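Cap5O (Staphylococcus aureus, PDB 3OJO) is an NAD-dependent UDP-N-acetyl-mannosamine dehydrogenase that takes part in the biosynthesis of the capsular polysaccharide. Local coordinates at residues Val86-Pro94 and Leu107-Ile115; Ser129-Asp137 and Ala208-Leu216. All blocks are in the same frame, centred on the assembly; numbering follows the deposited sequence.

How the contacts relate
Contact 1 comes first along the chain and is complete before contact 2 begins; their centres lie about 15 Å apart, on the same side of the chain's centre. Both start from neighbouring parallel strands of the mixed sheet in the NAD-binding domain: 86-89 leads into contact 1, and 124-127 runs into the loop of contact 2. Helix 106-115 joins these strands, while helix 208-238 carries the second half of contact 2 into the central part of the protein. The two loops meet where S129 OG probably bonds to V91 O, and T93 and T130 both bind O2D of NAD. One cofactor ribose thus touches both contacts, and contact 2 carries the connection on to helix 208-238.

Contact 1: residues Val86-Pro94 and Leu107-Ile115; sequences VFIIAVPTP and LVMRALDSI. With NAD (nicotinamide-adenine-dinucleotide), chain J.
I89 and V91 face A111 of helix 107-115, whose small methyl lets the helix settle close to the strand and the loop after it. I89 places its CG2 branch 4.0 Å from both A111 CB and V108 CG1, while its CG1 arm lies 3.9 Å from I115 CD1. Farther back along the strand, F87 and I115 lie alongside one another, running opposite ways, and ring atom CD1 of F87 comes within 3.4 Å of I115 CG1. Branched aliphatic chains and one aromatic ring suit this interior, where no hydrogen bond crosses between the segments; V140 and I144 of helix 135-145 close over L112.

V91 divides its two methyls between protein and cofactor. With CG1 anti to the carbonyl carbon (chi1 -57°), that methyl meets A111 CB and the fused carbons of the adenine, 3.5 Å from NAD C5A, whereas CG2 turns to L107 and V108.

Toward the start of the helix the packing gives way to a partly exposed fringe. Here L107 CD1 lies 3.6 Å from P92 CD and also brushes P94, so that prolines, rigid and apolar, hold the loop against a leucine. A water bridges the backbones, donating to P92 O and accepting a long bond from V108 N. T93 then leaves the hydrophobic side: its N gives a hydrogen bond of 2.8 Å to NAD O3D at 161°, and its OG1 bonds to NAD O2D, while CG2 stays against V108. Strand 86-89, helix 106-115 and strand 124-127 form a beta-alpha-beta crossover, and the loop leaving the first strand cradles the dinucleotide as in a Rossmann fold.

Contact 2: residues Ser129-Asp137 and Ala208-Leu216; sequences STIAPKTMD and ARTAEMSKL. With NAD (nicotinamide-adenine-dinucleotide), chain J.
The start of helix 135-145, next to the NAD ribose site, docks on the first turns of helix 208-238 through E212, whose carboxylate receives backbone N-H groups of K134 and M136. M136 N reaches the syn lone pair of E212 OE2 (3.0 Å, 161°), whereas K134 N meets OE1 at 2.7 Å from above the carboxylate plane. A glutamate suits this spot because two oxygens can serve two amides, and its negative charge probably gains from the helix start. I131 CG1 packs on E212 CG, and its CD1 lies beside OE2.

A132 to T135 form a type II beta turn, with P133 fitting its second position and K134 taking a positive phi (80°) at the N-cap; T135 OG1 bonds back to A132 O. P133 CG meets M213 CE and P133 CD meets L216 CD1, each at 3.6 Å. Helix 208-238 is the long central helix of this dehydrogenase family, and it also lies at the subunit interface: R209 NH1 bonds to N240 O and K134 NZ to L239 O of the second subunit. D137 OD2 adds a long, weak salt bridge to R209 NH2. At the other end, T130 N donates to NAD O2D (2.9 Å), while T130 CG2 rests on L216 CD2.

Contact 1: residues Val86-Pro94 and Leu107-Ile115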
# COMPACT_ATOMS: atom_id res chain seq x y z
N VAL B 86 3.61 8.84 -38.65
CA VAL B 86 3.36 8.48 -37.26
C VAL B 86 1.86 8.36 -37.05
O VAL B 86 1.10 9.18 -37.56
CB VAL B 86 3.96 9.52 -36.26
CG1 VAL B 86 3.90 9.02 -34.82
CG2 VAL B 86 5.39 9.91 -36.63
N PHE B 87 1.46 7.34 -36.28
CA PHE B 87 0.07 7.14 -35.87
C PHE B 87 0.03 7.04 -34.35
O PHE B 87 0.79 6.28 -33.76
CB PHE B 87 -0.52 5.88 -36.48
CG PHE B 87 -0.62 5.85 -37.98
CD1 PHE B 87 -1.79 6.26 -38.62
CD2 PHE B 87 0.43 5.36 -38.75
CE1 PHE B 87 -1.90 6.18 -40.01
CE2 PHE B 87 0.32 5.30 -40.15
CZ PHE B 87 -0.84 5.70 -40.77
N ILE B 88 -0.82 7.85 -33.72
CA ILE B 88 -1.01 7.84 -32.28
C ILE B 88 -2.44 7.40 -31.96
O ILE B 88 -3.39 8.09 -32.34
CB ILE B 88 -0.65 9.20 -31.60
CG1 ILE B 88 0.83 9.58 -31.83
CG2 ILE B 88 -0.98 9.13 -30.10
CD1 ILE B 88 1.27 10.90 -31.34
N ILE B 89 -2.59 6.26 -31.25
CA ILE B 89 -3.90 5.78 -30.80
C ILE B 89 -4.13 6.36 -29.40
O ILE B 89 -3.36 6.07 -28.47
CB ILE B 89 -4.00 4.24 -30.87
CG1 ILE B 89 -3.90 3.77 -32.34
CG2 ILE B 89 -5.29 3.73 -30.20
CD1 ILE B 89 -3.24 2.43 -32.53
N ALA B 90 -5.18 7.19 -29.28
CA ALA B 90 -5.60 7.87 -28.05
C ALA B 90 -7.12 7.70 -27.85
O ALA B 90 -7.80 8.64 -27.44
CB ALA B 90 -5.24 9.34 -28.12
N VAL B 91 -7.63 6.50 -28.16
CA VAL B 91 -9.04 6.13 -28.02
C VAL B 91 -9.31 5.70 -26.54
O VAL B 91 -8.34 5.49 -25.80
CB VAL B 91 -9.48 5.04 -29.05
CG1 VAL B 91 -9.21 5.49 -30.48
CG2 VAL B 91 -8.79 3.71 -28.77
N PRO B 92 -10.57 5.55 -26.07
CA PRO B 92 -10.75 5.13 -24.67
C PRO B 92 -10.56 3.64 -24.42
O PRO B 92 -10.64 2.81 -25.34
CB PRO B 92 -12.19 5.58 -24.33
CG PRO B 92 -12.77 6.10 -25.63
CD PRO B 92 -11.87 5.73 -26.74
N THR B 93 -10.26 3.30 -23.17
CA THR B 93 -10.11 1.91 -22.74
C THR B 93 -11.14 1.71 -21.64
O THR B 93 -10.84 1.94 -20.47
CB THR B 93 -8.68 1.55 -22.36
OG1 THR B 93 -8.29 2.39 -21.30
CG2 THR B 93 -7.74 1.70 -23.51
N PRO B 94 -12.40 1.41 -22.03
CA PRO B 94 -13.47 1.28 -21.02
C PRO B 94 -13.23 0.16 -20.01
O PRO B 94 -12.33 -0.68 -20.19
CB PRO B 94 -14.73 1.04 -21.87
CG PRO B 94 -14.35 1.42 -23.27
CD PRO B 94 -12.92 1.11 -23.38
N LEU B 107 -11.40 -0.92 -28.25
CA LEU B 107 -11.39 0.31 -29.06
C LEU B 107 -10.01 0.58 -29.65
O LEU B 107 -9.90 1.12 -30.75
CB LEU B 107 -11.96 1.53 -28.33
CG LEU B 107 -13.27 1.35 -27.53
CD1 LEU B 107 -13.77 2.67 -27.04
CD2 LEU B 107 -14.36 0.76 -28.35
N VAL B 108 -8.96 0.14 -28.93
CA VAL B 108 -7.56 0.23 -29.35
C VAL B 108 -7.31 -0.73 -30.54
O VAL B 108 -6.58 -0.40 -31.46
CB VAL B 108 -6.61 -0.09 -28.17
CG1 VAL B 108 -5.15 0.05 -28.58
CG2 VAL B 108 -6.91 0.79 -26.97
N MET B 109 -7.91 -1.92 -30.50
CA MET B 109 -7.77 -2.90 -31.55
C MET B 109 -8.60 -2.51 -32.78
O MET B 109 -8.11 -2.61 -33.91
CB MET B 109 -8.05 -4.31 -31.03
CG MET B 109 -7.03 -4.79 -29.98
SD MET B 109 -5.30 -4.63 -30.49
CE MET B 109 -4.64 -4.03 -29.10
N ARG B 110 -9.80 -1.94 -32.56
CA ARG B 110 -10.65 -1.40 -33.64
C ARG B 110 -9.90 -0.26 -34.31
O ARG B 110 -9.84 -0.22 -35.54
CB ARG B 110 -11.97 -0.89 -33.06
CG ARG B 110 -13.18 -1.65 -33.52
CD ARG B 110 -14.42 -1.28 -32.72
NE ARG B 110 -14.62 -2.17 -31.57
CZ ARG B 110 -15.49 -1.94 -30.59
NH1 ARG B 110 -16.24 -0.85 -30.59
NH2 ARG B 110 -15.61 -2.81 -29.59
N ALA B 111 -9.29 0.65 -33.50
CA ALA B 111 -8.48 1.77 -33.96
C ALA B 111 -7.23 1.29 -34.69
O ALA B 111 -6.79 1.95 -35.63
CB ALA B 111 -8.09 2.67 -32.80
N LEU B 112 -6.64 0.15 -34.24
CA LEU B 112 -5.48 -0.44 -34.91
C LEU B 112 -5.88 -0.91 -36.31
O LEU B 112 -5.15 -0.62 -37.27
CB LEU B 112 -4.80 -1.55 -34.08
CG LEU B 112 -3.46 -2.12 -34.65
CD1 LEU B 112 -2.37 -1.05 -34.79
CD2 LEU B 112 -2.97 -3.30 -33.81
N ASP B 113 -7.07 -1.55 -36.45
CA ASP B 113 -7.59 -2.03 -37.74
C ASP B 113 -7.89 -0.93 -38.76
O ASP B 113 -7.84 -1.20 -39.96
CB ASP B 113 -8.80 -2.95 -37.56
CG ASP B 113 -8.51 -4.29 -36.95
OD1 ASP B 113 -9.39 -4.82 -36.24
OD2 ASP B 113 -7.40 -4.82 -37.17
N SER B 114 -8.21 0.30 -38.29
CA SER B 114 -8.50 1.47 -39.15
C SER B 114 -7.23 2.02 -39.81
O SER B 114 -7.28 2.59 -40.90
CB SER B 114 -9.17 2.57 -38.33
OG SER B 114 -8.25 3.39 -37.62
N ILE B 115 -6.10 1.83 -39.13
CA ILE B 115 -4.75 2.28 -39.46
C ILE B 115 -4.03 1.33 -40.45
O ILE B 115 -3.30 1.80 -41.32
CB ILE B 115 -4.03 2.46 -38.09
CG1 ILE B 115 -4.10 3.91 -37.63
CG2 ILE B 115 -2.63 1.81 -37.95
CD1 ILE B 115 -3.63 4.12 -36.19
PA NAD J . -12.32 10.44 -24.42
O1A NAD J . -13.57 9.65 -24.29
O2A NAD J . -12.49 11.82 -23.93
O5B NAD J . -11.88 10.45 -25.97
C5B NAD J . -11.93 9.30 -26.76
C4B NAD J . -12.30 9.73 -28.16
O4B NAD J . -11.90 8.73 -29.08
C3B NAD J . -13.80 9.97 -28.34
O3B NAD J . -14.00 11.20 -29.03
C2B NAD J . -14.21 8.83 -29.26
O2B NAD J . -15.30 9.14 -30.11
C1B NAD J . -12.94 8.55 -30.03
N9A NAD J . -12.92 7.18 -30.56
C8A NAD J . -13.37 6.05 -29.91
N7A NAD J . -13.08 4.97 -30.67
C5A NAD J . -12.46 5.40 -31.79
C6A NAD J . -11.97 4.72 -32.91
N6A NAD J . -12.09 3.39 -32.94
N1A NAD J . -11.36 5.43 -33.93
C2A NAD J . -11.23 6.81 -33.85
N3A NAD J . -11.72 7.48 -32.75
C4A NAD J . -12.32 6.79 -31.73
O3 NAD J . -11.14 9.64 -23.65
PN NAD J . -9.79 10.34 -23.13
O1N NAD J . -10.08 10.96 -21.81
O2N NAD J . -9.19 11.14 -24.22
O5D NAD J . -8.85 9.09 -22.83
C5D NAD J . -8.74 8.01 -23.72
C4D NAD J . -7.98 6.90 -23.01
O4D NAD J . -6.68 7.36 -22.65
C3D NAD J . -8.58 6.48 -21.67
O3D NAD J . -9.74 5.68 -21.73
C2D NAD J . -7.39 5.76 -21.08
O2D NAD J . -7.16 4.59 -21.83
C1D NAD J . -6.27 6.71 -21.46
N1N NAD J . -6.07 7.63 -20.32
C2N NAD J . -6.66 8.87 -20.26
C3N NAD J . -6.47 9.68 -19.13
C7N NAD J . -6.72 11.16 -19.21
O7N NAD J . -5.75 12.03 -18.67
N7N NAD J . -7.86 11.61 -19.76
C4N NAD J . -5.69 9.21 -18.06
C5N NAD J . -5.12 7.94 -18.11
C6N NAD J . -5.34 7.16 -19.24
O HOH W 1 -10.07 0.14 -25.86

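Contact 2: residues Ser129-Asp137 and Ala208-Leu216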
# COMPACT_ATOMS: atom_id res chain seq x y z
N SER B 129 -3.18 5.30 -25.12
CA SER B 129 -4.28 4.76 -24.32
C SER B 129 -3.76 3.78 -23.27
O SER B 129 -2.71 3.15 -23.47
CB SER B 129 -5.25 4.02 -25.24
OG SER B 129 -5.70 4.85 -26.29
N THR B 130 -4.51 3.60 -22.19
CA THR B 130 -4.13 2.66 -21.14
C THR B 130 -4.28 1.26 -21.66
O THR B 130 -5.34 0.91 -22.17
CB THR B 130 -4.93 2.93 -19.87
OG1 THR B 130 -4.59 4.25 -19.45
CG2 THR B 130 -4.60 1.93 -18.76
N ILE B 131 -3.21 0.47 -21.58
CA ILE B 131 -3.26 -0.91 -22.07
C ILE B 131 -2.78 -1.91 -21.04
O ILE B 131 -1.85 -1.60 -20.27
CB ILE B 131 -2.61 -1.08 -23.46
CG1 ILE B 131 -1.12 -0.72 -23.43
CG2 ILE B 131 -3.41 -0.33 -24.55
CD1 ILE B 131 -0.44 -0.80 -24.73
N ALA B 132 -3.38 -3.11 -21.05
CA ALA B 132 -3.00 -4.20 -20.15
C ALA B 132 -1.60 -4.66 -20.49
O ALA B 132 -1.20 -4.56 -21.66
CB ALA B 132 -3.99 -5.36 -20.27
N PRO B 133 -0.80 -5.16 -19.52
CA PRO B 133 0.56 -5.60 -19.87
C PRO B 133 0.55 -6.71 -20.90
O PRO B 133 -0.36 -7.55 -20.90
CB PRO B 133 1.15 -6.03 -18.52
CG PRO B 133 0.31 -5.34 -17.51
CD PRO B 133 -1.07 -5.37 -18.09
N LYS B 134 1.51 -6.64 -21.82
CA LYS B 134 1.70 -7.56 -22.95
C LYS B 134 0.81 -7.34 -24.17
O LYS B 134 0.80 -8.16 -25.07
CB LYS B 134 1.85 -9.03 -22.50
CG LYS B 134 3.09 -9.22 -21.62
CD LYS B 134 3.66 -10.56 -21.75
CE LYS B 134 4.54 -10.87 -22.94
NZ LYS B 134 5.23 -12.15 -22.64
N THR B 135 0.11 -6.18 -24.23
CA THR B 135 -0.75 -5.78 -25.36
C THR B 135 0.11 -5.48 -26.59
O THR B 135 -0.22 -5.92 -27.69
CB THR B 135 -1.61 -4.56 -24.98
OG1 THR B 135 -2.52 -4.96 -23.96
CG2 THR B 135 -2.37 -3.96 -26.16
N MET B 136 1.19 -4.73 -26.40
CA MET B 136 2.08 -4.37 -27.49
C MET B 136 2.73 -5.60 -28.12
O MET B 136 2.64 -5.79 -29.33
CB MET B 136 3.14 -3.36 -27.03
CG MET B 136 2.57 -2.00 -26.66
SD MET B 136 1.49 -1.25 -27.90
CE MET B 136 2.65 -0.81 -29.15
N ASP B 137 3.27 -6.48 -27.27
CA ASP B 137 3.95 -7.71 -27.64
C ASP B 137 3.04 -8.85 -28.12
O ASP B 137 3.37 -9.50 -29.11
CB ASP B 137 4.85 -8.19 -26.47
CG ASP B 137 6.06 -7.29 -26.23
OD1 ASP B 137 6.00 -6.45 -25.28
OD2 ASP B 137 7.04 -7.40 -27.00
N ALA B 208 8.18 -1.85 -23.93
CA ALA B 208 6.73 -1.75 -23.91
C ALA B 208 6.06 -2.43 -22.71
O ALA B 208 5.23 -1.80 -22.06
CB ALA B 208 6.15 -2.26 -25.22
N ARG B 209 6.46 -3.66 -22.36
CA ARG B 209 5.92 -4.41 -21.22
C ARG B 209 6.15 -3.71 -19.87
O ARG B 209 5.27 -3.75 -19.02
CB ARG B 209 6.39 -5.88 -21.22
CG ARG B 209 7.89 -6.11 -20.90
CD ARG B 209 8.29 -7.56 -21.08
NE ARG B 209 8.34 -7.94 -22.50
CZ ARG B 209 8.29 -9.19 -22.95
NH1 ARG B 209 8.20 -10.21 -22.11
NH2 ARG B 209 8.33 -9.44 -24.25
N THR B 210 7.31 -3.04 -19.69
CA THR B 210 7.66 -2.31 -18.47
C THR B 210 6.81 -1.05 -18.35
O THR B 210 6.35 -0.74 -17.26
CB THR B 210 9.18 -2.06 -18.38
OG1 THR B 210 9.83 -3.33 -18.37
CG2 THR B 210 9.59 -1.27 -17.12
N ALA B 211 6.59 -0.35 -19.48
CA ALA B 211 5.77 0.85 -19.57
C ALA B 211 4.30 0.52 -19.22
O ALA B 211 3.63 1.31 -18.52
CB ALA B 211 5.85 1.43 -20.99
N GLU B 212 3.79 -0.60 -19.75
CA GLU B 212 2.43 -1.05 -19.50
C GLU B 212 2.25 -1.38 -17.99
O GLU B 212 1.39 -0.81 -17.36
CB GLU B 212 2.07 -2.27 -20.37
CG GLU B 212 2.13 -2.02 -21.87
CD GLU B 212 2.11 -3.26 -22.75
OE1 GLU B 212 2.69 -4.30 -22.35
OE2 GLU B 212 1.56 -3.18 -23.87
N MET B 213 3.06 -2.30 -17.46
CA MET B 213 3.05 -2.81 -16.10
C MET B 213 3.17 -1.72 -15.04
O MET B 213 2.43 -1.73 -14.05
CB MET B 213 4.13 -3.89 -15.93
CG MET B 213 3.90 -4.85 -14.74
SD MET B 213 2.17 -5.31 -14.44
CE MET B 213 2.13 -7.04 -14.98
N SER B 214 4.08 -0.78 -15.27
CA SER B 214 4.38 0.35 -14.41
C SER B 214 3.16 1.24 -14.17
O SER B 214 2.90 1.66 -13.04
CB SER B 214 5.54 1.16 -14.99
OG SER B 214 5.49 2.54 -14.65
N LYS B 215 2.45 1.57 -15.23
CA LYS B 215 1.32 2.48 -15.13
C LYS B 215 0.13 1.87 -14.43
O LYS B 215 -0.60 2.55 -13.71
CB LYS B 215 0.97 3.08 -16.51
CG LYS B 215 1.90 4.24 -16.85
CD LYS B 215 1.70 5.47 -15.94
CE LYS B 215 2.93 6.33 -15.86
NZ LYS B 215 2.71 7.66 -16.50
N LEU B 216 0.00 0.58 -14.58
CA LEU B 216 -1.04 -0.20 -13.98
C LEU B 216 -0.74 -0.51 -12.52
O LEU B 216 -1.69 -0.58 -11.73
CB LEU B 216 -1.35 -1.43 -14.84
CG LEU B 216 -1.97 -1.11 -16.24
CD1 LEU B 216 -2.60 -2.34 -16.86
CD2 LEU B 216 -3.03 -0.00 -16.16
PA NAD J . -12.32 10.44 -24.42
O1A NAD J . -13.57 9.65 -24.29
O2A NAD J . -12.49 11.82 -23.93
O5B NAD J . -11.88 10.45 -25.97
C5B NAD J . -11.93 9.30 -26.76
C4B NAD J . -12.30 9.73 -28.16
O4B NAD J . -11.90 8.73 -29.08
C3B NAD J . -13.80 9.97 -28.34
O3B NAD J . -14.00 11.20 -29.03
C2B NAD J . -14.21 8.83 -29.26
O2B NAD J . -15.30 9.14 -30.11
C1B NAD J . -12.94 8.55 -30.03
N9A NAD J . -12.92 7.18 -30.56
C8A NAD J . -13.37 6.05 -29.91
N7A NAD J . -13.08 4.97 -30.67
C5A NAD J . -12.46 5.40 -31.79
C6A NAD J . -11.97 4.72 -32.91
N6A NAD J . -12.09 3.39 -32.94
N1A NAD J . -11.36 5.43 -33.93
C2A NAD J . -11.23 6.81 -33.85
N3A NAD J . -11.72 7.48 -32.75
C4A NAD J . -12.32 6.79 -31.73
O3 NAD J . -11.14 9.64 -23.65
PN NAD J . -9.79 10.34 -23.13
O1N NAD J . -10.08 10.96 -21.81
O2N NAD J . -9.19 11.14 -24.22
O5D NAD J . -8.85 9.09 -22.83
C5D NAD J . -8.74 8.01 -23.72
C4D NAD J . -7.98 6.90 -23.01
O4D NAD J . -6.68 7.36 -22.65
C3D NAD J . -8.58 6.48 -21.67
O3D NAD J . -9.74 5.68 -21.73
C2D NAD J . -7.39 5.76 -21.08
O2D NAD J . -7.16 4.59 -21.83
C1D NAD J . -6.27 6.71 -21.46
N1N NAD J . -6.07 7.63 -20.32
C2N NAD J . -6.66 8.87 -20.26
C3N NAD J . -6.47 9.68 -19.13
C7N NAD J . -6.72 11.16 -19.21
O7N NAD J . -5.75 12.03 -18.67
N7N NAD J . -7.86 11.61 -19.76
C4N NAD J . -5.69 9.21 -18.06
C5N NAD J . -5.12 7.94 -18.11
C6N NAD J . -5.34 7.16 -19.24